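Local structure of adherence and virulence protein A (Streptococcus pneumoniae, 6PON) at residues His10-Leu15 with Ile91-Asn96; Glu32-Leu37 with Leu49-Pro54; Asp97-Ile102 with Ile119-Gly124; Ser127-Val132 with Glu141-Val146. The protein binds fibronectin and probably contributes to the adherence and virulence of the pneumococcus. One frame throughout, in Å; residues are numbered along the deposited sequence.

How the contacts relate
Contacts 1, 3 and 4 all reach one five-stranded antiparallel sheet, in which successive strands are joined by backbone bonds: Glu92 O lies 2.8 Å from Glu101 N between contacts 1 and 3, and Ile119 N lies 2.7 Å from Leu130 O between contacts 3 and 4. Contact 2 belongs to a separate four-stranded sheet packed against the first, as Leu50 CB, 3.8 Å from Ile120 CD1, indicates. Its centre is about 12 Å from that of contact 3 and about 11 Å from that of contact 4. Contact 1 borders contact 3 (centres about 10 Å apart) but is remote from contact 4 (about 20 Å between centres) and does not touch contact 2 (nearest atoms about 7 Å).

Contact 1. Residues His10-Leu15 with Ile91-Asn96; sequences HIVEEL and IEQVEN
Val12 on helix 5-19 meets Ile91 on strand 87-93 methyl to methyl, Val12 CG2 standing 3.7 Å from Ile91 CG2 as the two side chains slide past each other in opposite directions. Both methyls lie anti to their backbone N, the position that turns each of them across the interface. Val12 CG2 also rests 4.0 Å from Gln93 N, so this one branch packs on the strand backbone as well. One helical turn on, Ile91 CD1 touches the backbone of the helix, 3.6 Å from Leu15 O. This buried apolar patch is the tight part. Towards Gln93 the fit slackens: Val12 CG1 comes no closer than 4.1 Å to Gln93 CB, and the two side chains cross at about a right angle. The extended Gln93 chain carries its NE2 to Asp97 O and Gly5 O. Glu92 is exposed, its CB directed away from the helix. No hydrogen bond links the two segments, and they bury only 213 Å² between them. Helix and strand run nearly antiparallel (171°) with axes 8.2 Å apart, while Leu15 also touches Ile59 and Leu61 of strand 58-61. The arrangement is alpha/beta layer packing, a helix lying along the outermost strand of an antiparallel sheet.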
loop_
_atom_site.group_PDB
_atom_site.type_symbol
_atom_site.label_atom_id
_atom_site.label_comp_id
_atom_site.label_asym_id
_atom_site.label_seq_id
_atom_site.Cartn_x
_atom_site.Cartn_y
_atom_site.Cartn_z
ATOM N N HIS B 10 -0.429 -19.599 -14.164
ATOM C CA HIS B 10 -1.632 -20.240 -13.650
ATOM C C HIS B 10 -1.941 -21.525 -14.406
ATOM O O HIS B 10 -2.169 -22.572 -13.787
ATOM C CB HIS B 10 -2.811 -19.265 -13.693
ATOM C CG HIS B 10 -2.762 -18.233 -12.611
ATOM N ND1 HIS B 10 -3.521 -18.315 -11.462
ATOM C CD2 HIS B 10 -2.011 -17.114 -12.483
ATOM C CE1 HIS B 10 -3.257 -17.281 -10.689
ATOM N NE2 HIS B 10 -2.337 -16.542 -11.281
ATOM N N ILE B 11 -1.936 -21.482 -15.742
ATOM C CA ILE B 11 -2.404 -22.659 -16.469
ATOM C C ILE B 11 -1.402 -23.807 -16.382
ATOM O O ILE B 11 -1.791 -24.981 -16.453
ATOM C CB ILE B 11 -2.738 -22.321 -17.935
ATOM C CG1 ILE B 11 -3.559 -23.479 -18.546
ATOM C CG2 ILE B 11 -1.461 -22.058 -18.730
ATOM C CD1 ILE B 11 -4.361 -23.116 -19.799
ATOM N N VAL B 12 -0.114 -23.509 -16.208
ATOM C CA VAL B 12 0.854 -24.597 -16.201
ATOM C C VAL B 12 0.690 -25.423 -14.938
ATOM O O VAL B 12 1.007 -26.621 -14.925
ATOM C CB VAL B 12 2.288 -24.065 -16.362
ATOM C CG1 VAL B 12 2.751 -23.415 -15.094
ATOM C CG2 VAL B 12 3.234 -25.194 -16.740
ATOM N N GLU B 13 0.148 -24.818 -13.874
ATOM C CA GLU B 13 -0.185 -25.585 -12.676
ATOM C C GLU B 13 -1.324 -26.568 -12.940
ATOM O O GLU B 13 -1.275 -27.716 -12.474
ATOM C CB GLU B 13 -0.534 -24.637 -11.527
ATOM C CG GLU B 13 -0.806 -25.374 -10.240
ATOM C CD GLU B 13 0.433 -26.080 -9.720
ATOM O OE1 GLU B 13 0.360 -27.285 -9.388
ATOM O OE2 GLU B 13 1.506 -25.452 -9.621
ATOM N N GLU B 14 -2.354 -26.137 -13.689
ATOM C CA GLU B 14 -3.431 -27.041 -14.103
ATOM C C GLU B 14 -2.902 -28.155 -15.002
ATOM O O GLU B 14 -3.305 -29.319 -14.874
ATOM C CB GLU B 14 -4.535 -26.287 -14.861
ATOM C CG GLU B 14 -5.275 -25.176 -14.115
ATOM C CD GLU B 14 -6.358 -24.513 -14.987
ATOM O OE1 GLU B 14 -6.420 -24.806 -16.214
ATOM O OE2 GLU B 14 -7.153 -23.713 -14.439
ATOM N N LEU B 15 -2.052 -27.800 -15.972
ATOM C CA LEU B 15 -1.547 -28.809 -16.894
ATOM C C LEU B 15 -0.724 -29.828 -16.131
ATOM O O LEU B 15 -0.811 -31.029 -16.390
ATOM C CB LEU B 15 -0.716 -28.165 -18.009
ATOM C CG LEU B 15 -1.368 -27.106 -18.907
ATOM C CD1 LEU B 15 -0.375 -26.528 -19.914
ATOM C CD2 LEU B 15 -2.568 -27.659 -19.616
ATOM N N ILE B 91 6.114 -30.898 -16.166
ATOM C CA ILE B 91 5.642 -29.797 -16.999
ATOM C C ILE B 91 5.992 -28.505 -16.281
ATOM O O ILE B 91 5.489 -28.248 -15.181
ATOM C CB ILE B 91 4.131 -29.871 -17.283
ATOM C CG1 ILE B 91 3.777 -31.147 -18.042
ATOM C CG2 ILE B 91 3.671 -28.654 -18.083
ATOM C CD1 ILE B 91 2.296 -31.363 -18.160
ATOM N N GLU B 92 6.835 -27.684 -16.904
ATOM C CA GLU B 92 7.488 -26.600 -16.184
ATOM C C GLU B 92 7.496 -25.335 -17.025
ATOM O O GLU B 92 7.866 -25.366 -18.205
ATOM C CB GLU B 92 8.933 -26.972 -15.792
ATOM C CG GLU B 92 9.089 -28.251 -14.949
ATOM C CD GLU B 92 8.421 -28.156 -13.580
ATOM O OE1 GLU B 92 8.077 -27.030 -13.151
ATOM O OE2 GLU B 92 8.222 -29.208 -12.933
ATOM N N GLN B 93 7.096 -24.229 -16.403
ATOM C CA GLN B 93 7.350 -22.909 -16.958
ATOM C C GLN B 93 8.786 -22.504 -16.649
ATOM O O GLN B 93 9.293 -22.760 -15.553
ATOM C CB GLN B 93 6.371 -21.895 -16.363
ATOM C CG GLN B 93 6.530 -20.480 -16.854
ATOM C CD GLN B 93 5.537 -19.544 -16.205
ATOM O OE1 GLN B 93 4.900 -19.889 -15.202
ATOM N NE2 GLN B 93 5.382 -18.360 -16.782
ATOM N N VAL B 94 9.447 -21.874 -17.615
ATOM C CA VAL B 94 10.750 -21.267 -17.355
ATOM C C VAL B 94 10.514 -19.927 -16.675
ATOM O O VAL B 94 10.046 -18.979 -17.309
ATOM C CB VAL B 94 11.568 -21.084 -18.637
ATOM C CG1 VAL B 94 12.939 -20.533 -18.282
ATOM C CG2 VAL B 94 11.686 -22.389 -19.395
ATOM N N GLU B 95 10.837 -19.842 -15.389
ATOM C CA GLU B 95 10.761 -18.574 -14.647
ATOM C C GLU B 95 9.329 -18.051 -14.773
ATOM O O GLU B 95 8.380 -18.816 -14.528
ATOM C CB GLU B 95 11.857 -17.639 -15.158
ATOM C CG GLU B 95 13.225 -17.871 -14.547
ATOM C CD GLU B 95 13.199 -17.910 -13.004
ATOM O OE1 GLU B 95 13.559 -18.967 -12.428
ATOM O OE2 GLU B 95 12.824 -16.896 -12.366
ATOM N N ASN B 96 9.117 -16.789 -15.154
ATOM C CA ASN B 96 7.793 -16.280 -15.486
ATOM C C ASN B 96 7.735 -15.853 -16.943
ATOM O O ASN B 96 6.931 -15.000 -17.316
ATOM C CB ASN B 96 7.388 -15.118 -14.581
ATOM C CG ASN B 96 5.874 -14.918 -14.523
ATOM O OD1 ASN B 96 5.126 -15.861 -14.269
ATOM N ND2 ASN B 96 5.421 -13.683 -14.758
#

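Contact 2. Residues Glu32-Leu37 with Leu49-Pro54; sequences EQELVL and LLSAHP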
loop_
_atom_site.group_PDB
_atom_site.type_symbol
_atom_site.label_atom_id
_atom_site.label_comp_id
_atom_site.label_asym_id
_atom_site.label_seq_id
_atom_site.Cartn_x
_atom_site.Cartn_y
_atom_site.Cartn_z
ATOM N N GLU B 32 -0.614 -25.707 -39.516
ATOM C CA GLU B 32 0.823 -25.716 -39.769
ATOM C C GLU B 32 1.622 -25.492 -38.491
ATOM O O GLU B 32 2.606 -26.196 -38.227
ATOM C CB GLU B 32 1.183 -24.666 -40.823
ATOM C CG GLU B 32 2.497 -24.949 -41.530
ATOM C CD GLU B 32 2.371 -26.049 -42.581
ATOM O OE1 GLU B 32 2.445 -25.738 -43.791
ATOM O OE2 GLU B 32 2.186 -27.232 -42.214
ATOM N N GLN B 33 1.209 -24.528 -37.672
ATOM C CA GLN B 33 1.977 -24.179 -36.486
ATOM C C GLN B 33 1.277 -24.611 -35.208
ATOM O O GLN B 33 1.452 -23.993 -34.156
ATOM C CB GLN B 33 2.259 -22.684 -36.446
ATOM C CG GLN B 33 2.524 -22.059 -37.806
ATOM C CD GLN B 33 2.381 -20.554 -37.740
ATOM O OE1 GLN B 33 3.297 -19.858 -37.281
ATOM N NE2 GLN B 33 1.213 -20.038 -38.159
ATOM N N GLU B 34 0.473 -25.661 -35.280
ATOM C CA GLU B 34 -0.234 -26.128 -34.104
ATOM C C GLU B 34 -0.017 -27.619 -33.922
ATOM O O GLU B 34 -0.025 -28.385 -34.886
ATOM C CB GLU B 34 -1.727 -25.799 -34.206
ATOM C CG GLU B 34 -1.982 -24.340 -34.515
ATOM C CD GLU B 34 -3.297 -23.843 -33.968
ATOM O OE1 GLU B 34 -3.416 -22.613 -33.780
ATOM O OE2 GLU B 34 -4.206 -24.663 -33.712
ATOM N N LEU B 35 0.180 -28.024 -32.676
ATOM C CA LEU B 35 0.423 -29.410 -32.309
ATOM C C LEU B 35 -0.604 -29.810 -31.260
ATOM O O LEU B 35 -0.795 -29.085 -30.279
ATOM C CB LEU B 35 1.855 -29.584 -31.767
ATOM C CG LEU B 35 2.231 -30.936 -31.164
ATOM C CD1 LEU B 35 2.318 -32.002 -32.268
ATOM C CD2 LEU B 35 3.518 -30.855 -30.339
ATOM N N VAL B 36 -1.249 -30.959 -31.458
ATOM C CA VAL B 36 -2.246 -31.490 -30.536
ATOM C C VAL B 36 -1.831 -32.887 -30.089
ATOM O O VAL B 36 -1.561 -33.757 -30.922
ATOM C CB VAL B 36 -3.647 -31.516 -31.170
ATOM C CG1 VAL B 36 -4.656 -32.144 -30.214
ATOM C CG2 VAL B 36 -4.076 -30.115 -31.522
ATOM N N LEU B 37 -1.796 -33.102 -28.779
ATOM C CA LEU B 37 -1.469 -34.388 -28.183
ATOM C C LEU B 37 -2.700 -34.946 -27.477
ATOM O O LEU B 37 -3.304 -34.256 -26.649
ATOM C CB LEU B 37 -0.328 -34.258 -27.162
ATOM C CG LEU B 37 0.933 -33.483 -27.520
ATOM C CD1 LEU B 37 1.955 -33.604 -26.408
ATOM C CD2 LEU B 37 1.521 -34.007 -28.825
ATOM N N LEU B 49 -3.301 -28.738 -26.585
ATOM C CA LEU B 49 -3.009 -27.925 -27.754
ATOM C C LEU B 49 -1.783 -27.063 -27.479
ATOM O O LEU B 49 -1.710 -26.380 -26.453
ATOM C CB LEU B 49 -4.203 -27.044 -28.134
ATOM C CG LEU B 49 -3.945 -25.883 -29.114
ATOM C CD1 LEU B 49 -3.461 -26.399 -30.459
ATOM C CD2 LEU B 49 -5.191 -24.983 -29.298
ATOM N N LEU B 50 -0.828 -27.096 -28.397
ATOM C CA LEU B 50 0.269 -26.142 -28.416
ATOM C C LEU B 50 0.235 -25.411 -29.747
ATOM O O LEU B 50 0.191 -26.035 -30.811
ATOM C CB LEU B 50 1.618 -26.830 -28.227
ATOM C CG LEU B 50 1.842 -27.685 -26.987
ATOM C CD1 LEU B 50 1.207 -29.061 -27.158
ATOM C CD2 LEU B 50 3.340 -27.795 -26.745
ATOM N N SER B 51 0.244 -24.094 -29.696
ATOM C CA SER B 51 0.071 -23.315 -30.904
ATOM C C SER B 51 1.222 -22.332 -31.021
ATOM O O SER B 51 1.480 -21.554 -30.096
ATOM C CB SER B 51 -1.287 -22.600 -30.897
ATOM O OG SER B 51 -1.388 -21.722 -31.991
ATOM N N ALA B 52 1.924 -22.387 -32.149
ATOM C CA ALA B 52 2.954 -21.421 -32.480
ATOM C C ALA B 52 2.423 -20.330 -33.397
ATOM O O ALA B 52 3.211 -19.569 -33.967
ATOM C CB ALA B 52 4.151 -22.134 -33.116
ATOM N N HIS B 53 1.109 -20.243 -33.546
ATOM C CA HIS B 53 0.503 -19.205 -34.361
ATOM C C HIS B 53 0.977 -17.822 -33.907
ATOM O O HIS B 53 0.950 -17.526 -32.701
ATOM C CB HIS B 53 -1.019 -19.294 -34.273
ATOM C CG HIS B 53 -1.737 -18.361 -35.201
ATOM N ND1 HIS B 53 -2.016 -17.047 -34.874
ATOM C CD2 HIS B 53 -2.239 -18.554 -36.442
ATOM C CE1 HIS B 53 -2.666 -16.476 -35.871
ATOM N NE2 HIS B 53 -2.818 -17.370 -36.832
ATOM N N PRO B 54 1.376 -16.945 -34.838
ATOM C CA PRO B 54 1.963 -15.650 -34.450
ATOM C C PRO B 54 1.064 -14.769 -33.589
ATOM O O PRO B 54 1.584 -13.891 -32.896
ATOM C CB PRO B 54 2.259 -14.985 -35.804
ATOM C CG PRO B 54 1.332 -15.660 -36.777
ATOM C CD PRO B 54 1.258 -17.083 -36.299
#
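Leu35 and Leu50 form the antiparallel hydrogen-bonded pair at the centre of this contact, each donating its N-H to the other's carbonyl oxygen: Leu35 N to Leu50 O and Leu50 N to Leu35 O are both 2.7 Å and almost straight (174° and 175°). A third backbone bond, Ala52 N to Gln33 O at 2.6 Å, extends the pairing past the end of the regular strands. Beside it, Ala52 CB packs 3.9 Å from Gln33 CB.

Among the side chains, the polar link is Ser51 OG to Glu34 OE1, 2.8 Å, in the non-hydrogen-bonded pair. The hydroxyl meets the oxygen from above the carboxylate plane, 54° out of it, and is brought there with OG anti to the Ser51 backbone N. The same OG accepts from His53 N at 3.3 Å, closing an ST turn, so one hydroxyl both holds the carboxylate and shapes the chain as it leaves the strand.

Apolar contacts are looser. Leu49 CD1 reaches Val36 CG2 at 3.9 Å on the face that carries Glu34, while on the other face Leu35 CD2 and Leu50 CD1 are 4.3 Å apart.

Backbone bonds continue from Val36 to Asn28 in strand 23-28 and from Ser51 to Arg58 in strand 58-61. Leu35 packs on Leu118 of strand 113-121, and Ala52 on Ile143.

Contact 3. Residues Asp97-Ile102 with Ile119-Gly124; sequences DRIVEI and IIEIMG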
loop_
_atom_site.group_PDB
_atom_site.type_symbol
_atom_site.label_atom_id
_atom_site.label_comp_id
_atom_site.label_asym_id
_atom_site.label_seq_id
_atom_site.Cartn_x
_atom_site.Cartn_y
_atom_site.Cartn_z
ATOM N N ASP B 97 8.587 -16.441 -17.778
ATOM C CA ASP B 97 8.580 -16.135 -19.196
ATOM C C ASP B 97 7.528 -16.994 -19.898
ATOM O O ASP B 97 6.926 -17.888 -19.302
ATOM C CB ASP B 97 9.969 -16.366 -19.784
ATOM C CG ASP B 97 10.224 -15.554 -21.048
ATOM O OD1 ASP B 97 9.271 -14.994 -21.647
ATOM O OD2 ASP B 97 11.404 -15.495 -21.452
ATOM N N ARG B 98 7.296 -16.706 -21.178
ATOM C CA ARG B 98 6.297 -17.421 -21.974
ATOM C C ARG B 98 6.922 -18.632 -22.675
ATOM O O ARG B 98 6.955 -18.738 -23.901
ATOM C CB ARG B 98 5.642 -16.473 -22.975
ATOM C CG ARG B 98 4.713 -15.388 -22.344
ATOM C CD ARG B 98 4.513 -14.203 -23.291
ATOM N NE ARG B 98 5.840 -13.766 -23.705
ATOM C CZ ARG B 98 6.115 -13.101 -24.821
ATOM N NH1 ARG B 98 5.147 -12.788 -25.676
ATOM N NH2 ARG B 98 7.376 -12.792 -25.099
ATOM N N ILE B 99 7.419 -19.561 -21.857
ATOM C CA ILE B 99 8.074 -20.779 -22.325
ATOM C C ILE B 99 7.667 -21.932 -21.426
ATOM O O ILE B 99 7.786 -21.835 -20.198
ATOM C CB ILE B 99 9.609 -20.664 -22.316
ATOM C CG1 ILE B 99 10.051 -19.363 -22.963
ATOM C CG2 ILE B 99 10.237 -21.886 -23.011
ATOM C CD1 ILE B 99 11.516 -19.225 -23.056
ATOM N N VAL B 100 7.244 -23.044 -22.031
ATOM C CA VAL B 100 6.906 -24.252 -21.287
ATOM C C VAL B 100 7.745 -25.413 -21.783
ATOM O O VAL B 100 7.918 -25.606 -22.993
ATOM C CB VAL B 100 5.412 -24.609 -21.387
ATOM C CG1 VAL B 100 5.154 -25.901 -20.652
ATOM C CG2 VAL B 100 4.575 -23.481 -20.810
ATOM N N GLU B 101 8.245 -26.202 -20.833
ATOM C CA GLU B 101 9.048 -27.377 -21.110
ATOM C C GLU B 101 8.357 -28.600 -20.526
ATOM O O GLU B 101 7.970 -28.610 -19.351
ATOM C CB GLU B 101 10.460 -27.229 -20.550
ATOM C CG GLU B 101 11.240 -26.119 -21.252
ATOM C CD GLU B 101 12.666 -26.006 -20.777
ATOM O OE1 GLU B 101 12.994 -26.570 -19.718
ATOM O OE2 GLU B 101 13.465 -25.357 -21.477
ATOM N N ILE B 102 8.206 -29.616 -21.369
ATOM C CA ILE B 102 7.543 -30.860 -21.042
ATOM C C ILE B 102 8.586 -31.948 -21.214
ATOM O O ILE B 102 9.017 -32.229 -22.345
ATOM C CB ILE B 102 6.330 -31.121 -21.947
ATOM C CG1 ILE B 102 5.304 -30.001 -21.785
ATOM C CG2 ILE B 102 5.760 -32.523 -21.658
ATOM C CD1 ILE B 102 4.197 -30.018 -22.806
ATOM N N ILE B 119 9.229 -28.316 -26.073
ATOM C CA ILE B 119 9.318 -26.917 -25.666
ATOM C C ILE B 119 8.415 -26.076 -26.558
ATOM O O ILE B 119 8.524 -26.141 -27.791
ATOM C CB ILE B 119 10.756 -26.379 -25.766
ATOM C CG1 ILE B 119 11.748 -27.237 -24.980
ATOM C CG2 ILE B 119 10.792 -24.899 -25.348
ATOM C CD1 ILE B 119 13.217 -26.783 -25.142
ATOM N N ILE B 120 7.564 -25.248 -25.942
ATOM C CA ILE B 120 6.811 -24.241 -26.680
ATOM C C ILE B 120 7.263 -22.866 -26.208
ATOM O O ILE B 120 7.324 -22.605 -25.004
ATOM C CB ILE B 120 5.280 -24.409 -26.543
ATOM C CG1 ILE B 120 4.561 -23.315 -27.337
ATOM C CG2 ILE B 120 4.802 -24.395 -25.063
ATOM C CD1 ILE B 120 3.041 -23.437 -27.335
ATOM N N GLU B 121 7.611 -22.009 -27.163
ATOM C CA GLU B 121 7.960 -20.618 -26.925
ATOM C C GLU B 121 6.873 -19.770 -27.556
ATOM O O GLU B 121 6.641 -19.858 -28.768
ATOM C CB GLU B 121 9.314 -20.270 -27.541
ATOM C CG GLU B 121 10.444 -21.204 -27.162
ATOM C CD GLU B 121 11.658 -20.966 -28.034
ATOM O OE1 GLU B 121 11.531 -20.126 -28.965
ATOM O OE2 GLU B 121 12.717 -21.598 -27.792
ATOM N N ILE B 122 6.207 -18.968 -26.736
ATOM C CA ILE B 122 5.125 -18.107 -27.189
ATOM C C ILE B 122 5.699 -16.698 -27.212
ATOM O O ILE B 122 5.694 -15.983 -26.209
ATOM C CB ILE B 122 3.898 -18.236 -26.303
ATOM C CG1 ILE B 122 3.441 -19.692 -26.333
ATOM C CG2 ILE B 122 2.798 -17.319 -26.792
ATOM C CD1 ILE B 122 2.539 -20.068 -25.202
ATOM N N MET B 123 6.215 -16.310 -28.377
ATOM C CA MET B 123 7.000 -15.100 -28.595
ATOM C C MET B 123 6.530 -14.383 -29.843
ATOM O O MET B 123 7.328 -14.004 -30.703
ATOM C CB MET B 123 8.488 -15.423 -28.739
ATOM C CG MET B 123 9.074 -16.267 -27.609
ATOM S SD MET B 123 9.452 -15.242 -26.188
ATOM C CE MET B 123 9.781 -16.470 -24.933
ATOM N N GLY B 124 5.220 -14.222 -29.981
ATOM C CA GLY B 124 4.668 -13.528 -31.125
ATOM C C GLY B 124 5.182 -14.050 -32.454
ATOM O O GLY B 124 5.040 -15.237 -32.761
#
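Ile122 N donates to Arg98 O at 2.9 Å and 174°, the shortest hydrogen bond between the two segments. Val100 and Ile120 follow as a hydrogen-bonded pair, with both N-to-O distances 3.0 Å. Just before the strand, Arg98 is the centre of an inverse gamma turn, and its N is held by Asp97 OD1 at 2.7 Å. The Ile122 carbonyl points its oxygen at one face of the Arg98 guanidinium, 3.1 Å above the plane and over its centre. The angles to NE and NH1 are too poor for hydrogen bonds, so the attraction would be mainly electrostatic, between a cation and a carbonyl. Met123 adds a second contact there, its SD 3.4 Å from Arg98 NH2. A bend at chi2 (-81°) swings that sulphur back towards the partner strand, and CE beyond it packs 3.5 Å from Ile99 CG1. On the same face Ile99 and Ile119 lie side by side, pointing the same way, and touch through their CG2 methyls. The hairpin occupies the middle of the five-stranded sheet: Val100 packs against Ile91 of strand 87-93, Glu121 bonds through its backbone to Asn128 of strand 128-133, and Ile102 packs on Leu48 of strand 44-51.

Contact 4. Residues Ser127-Val132 with Glu141-Val146; sequences SNILLV and EVIKHV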
loop_
_atom_site.group_PDB
_atom_site.type_symbol
_atom_site.label_atom_id
_atom_site.label_comp_id
_atom_site.label_asym_id
_atom_site.label_seq_id
_atom_site.Cartn_x
_atom_site.Cartn_y
_atom_site.Cartn_z
ATOM N N SER B 127 7.267 -17.212 -32.182
ATOM C CA SER B 127 6.757 -18.396 -31.506
ATOM C C SER B 127 7.170 -19.639 -32.271
ATOM O O SER B 127 7.309 -19.615 -33.499
ATOM C CB SER B 127 5.238 -18.349 -31.386
ATOM O OG SER B 127 4.829 -17.182 -30.701
ATOM N N ASN B 128 7.406 -20.720 -31.524
ATOM C CA ASN B 128 7.887 -21.960 -32.111
ATOM C C ASN B 128 7.670 -23.118 -31.142
ATOM O O ASN B 128 7.452 -22.925 -29.943
ATOM C CB ASN B 128 9.363 -21.849 -32.501
ATOM C CG ASN B 128 9.672 -22.554 -33.808
ATOM O OD1 ASN B 128 9.090 -23.597 -34.130
ATOM N ND2 ASN B 128 10.575 -21.974 -34.581
ATOM N N ILE B 129 7.713 -24.331 -31.697
ATOM C CA ILE B 129 7.522 -25.570 -30.952
ATOM C C ILE B 129 8.655 -26.500 -31.347
ATOM O O ILE B 129 8.894 -26.720 -32.540
ATOM C CB ILE B 129 6.153 -26.221 -31.237
ATOM C CG1 ILE B 129 5.006 -25.289 -30.829
ATOM C CG2 ILE B 129 6.017 -27.555 -30.509
ATOM C CD1 ILE B 129 3.616 -25.795 -31.272
ATOM N N LEU B 130 9.369 -27.017 -30.349
ATOM C CA LEU B 130 10.621 -27.716 -30.569
ATOM C C LEU B 130 10.647 -28.964 -29.707
ATOM O O LEU B 130 10.156 -28.958 -28.574
ATOM C CB LEU B 130 11.838 -26.823 -30.236
ATOM C CG LEU B 130 11.834 -25.365 -30.748
ATOM C CD1 LEU B 130 11.209 -24.374 -29.727
ATOM C CD2 LEU B 130 13.222 -24.897 -31.192
ATOM N N LEU B 131 11.201 -30.034 -30.262
ATOM C CA LEU B 131 11.509 -31.251 -29.526
ATOM C C LEU B 131 13.028 -31.361 -29.441
ATOM O O LEU B 131 13.723 -31.257 -30.453
ATOM C CB LEU B 131 10.915 -32.485 -30.215
ATOM C CG LEU B 131 11.076 -33.788 -29.421
ATOM C CD1 LEU B 131 10.164 -33.838 -28.168
ATOM C CD2 LEU B 131 10.874 -34.999 -30.307
ATOM N N VAL B 132 13.545 -31.519 -28.236
ATOM C CA VAL B 132 14.979 -31.461 -28.014
ATOM C C VAL B 132 15.386 -32.729 -27.295
ATOM O O VAL B 132 14.740 -33.117 -26.315
ATOM C CB VAL B 132 15.378 -30.218 -27.199
ATOM C CG1 VAL B 132 16.854 -30.253 -26.873
ATOM C CG2 VAL B 132 15.028 -28.977 -27.967
ATOM N N GLU B 141 13.562 -31.906 -33.836
ATOM C CA GLU B 141 12.657 -31.379 -34.856
ATOM C C GLU B 141 11.979 -30.131 -34.287
ATOM O O GLU B 141 11.983 -29.900 -33.075
ATOM C CB GLU B 141 11.647 -32.457 -35.295
ATOM C CG GLU B 141 10.782 -32.194 -36.518
ATOM C CD GLU B 141 11.454 -31.478 -37.694
ATOM O OE1 GLU B 141 11.630 -32.098 -38.765
ATOM O OE2 GLU B 141 11.741 -30.265 -37.585
ATOM N N VAL B 142 11.436 -29.305 -35.173
ATOM C CA VAL B 142 10.990 -27.983 -34.761
ATOM C C VAL B 142 9.976 -27.482 -35.776
ATOM O O VAL B 142 10.205 -27.552 -36.989
ATOM C CB VAL B 142 12.173 -27.007 -34.611
ATOM C CG1 VAL B 142 13.090 -27.079 -35.827
ATOM C CG2 VAL B 142 11.670 -25.589 -34.434
ATOM N N ILE B 143 8.847 -26.967 -35.284
ATOM C CA ILE B 143 7.701 -26.797 -36.157
ATOM C C ILE B 143 7.896 -25.660 -37.147
ATOM O O ILE B 143 7.276 -25.674 -38.214
ATOM C CB ILE B 143 6.429 -26.620 -35.318
ATOM C CG1 ILE B 143 5.226 -27.186 -36.075
ATOM C CG2 ILE B 143 6.232 -25.150 -34.924
ATOM C CD1 ILE B 143 3.975 -27.229 -35.239
ATOM N N LYS B 144 8.756 -24.689 -36.850
ATOM C CA LYS B 144 9.083 -23.629 -37.802
ATOM C C LYS B 144 10.595 -23.588 -37.977
ATOM O O LYS B 144 11.302 -23.021 -37.138
ATOM C CB LYS B 144 8.556 -22.280 -37.341
ATOM C CG LYS B 144 7.261 -21.884 -38.021
ATOM C CD LYS B 144 6.915 -20.421 -37.755
ATOM C CE LYS B 144 6.343 -20.230 -36.373
ATOM N NZ LYS B 144 6.394 -18.800 -35.939
ATOM N N HIS B 145 11.094 -24.174 -39.067
ATOM C CA HIS B 145 12.529 -24.139 -39.320
ATOM C C HIS B 145 12.983 -22.711 -39.595
ATOM O O HIS B 145 12.299 -21.944 -40.276
ATOM C CB HIS B 145 12.891 -25.045 -40.493
ATOM C CG HIS B 145 12.724 -26.502 -40.201
ATOM N ND1 HIS B 145 13.299 -27.489 -40.974
ATOM C CD2 HIS B 145 12.041 -27.142 -39.222
ATOM C CE1 HIS B 145 12.990 -28.674 -40.477
ATOM N NE2 HIS B 145 12.223 -28.493 -39.417
ATOM N N VAL B 146 14.123 -22.332 -39.021
ATOM C CA VAL B 146 14.726 -21.020 -39.262
ATOM C C VAL B 146 16.204 -21.254 -39.520
ATOM O O VAL B 146 16.936 -21.668 -38.614
ATOM C CB VAL B 146 14.530 -20.037 -38.097
ATOM C CG1 VAL B 146 14.717 -18.590 -38.592
ATOM C CG2 VAL B 146 13.166 -20.215 -37.429
#
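Leu131 N donates to Glu141 O at 2.9 Å and Ile143 N to Ile129 O at 2.8 Å, with a weak return bond from Glu141 N to Leu131 O, between the antiparallel arms of a beta hairpin, strands 128-133 and 139-142. Strand 139-142 is the outermost strand of the five-stranded sheet within this chain, and Ile143, just after it, packs on Phe75 of helix 74-83.

Beyond Val142 the regular pairing gives way, and the Asn128 amide takes it over. Its ND2 donates to Lys144 O at 2.9 Å, nearly straight (176°) and with the oxygen in the amide plane, while its OD1 accepts from Lys144 N at 2.9 Å. OD1 also accepts from Ile129 N, in the carbonyl plane on a lone pair. Two N-H groups thus grip one oxygen, which together with the ND2 bond should fix the rotation of the amide. The side chain pairs with both backbone polar atoms of Lys144, much as a neighbouring strand would.

Apolar groups fill in around it. Val142 CG2 comes within 3.3 Å of Asn128 OD1, and Leu130 lies alongside Val142, pointing the same way, with CD2 3.7 Å from that methyl. The Lys144 chain, bent at chi3 (-77°), ends with NZ donating to Ser127 O at 2.7 Å, tilted from the carbonyl plane.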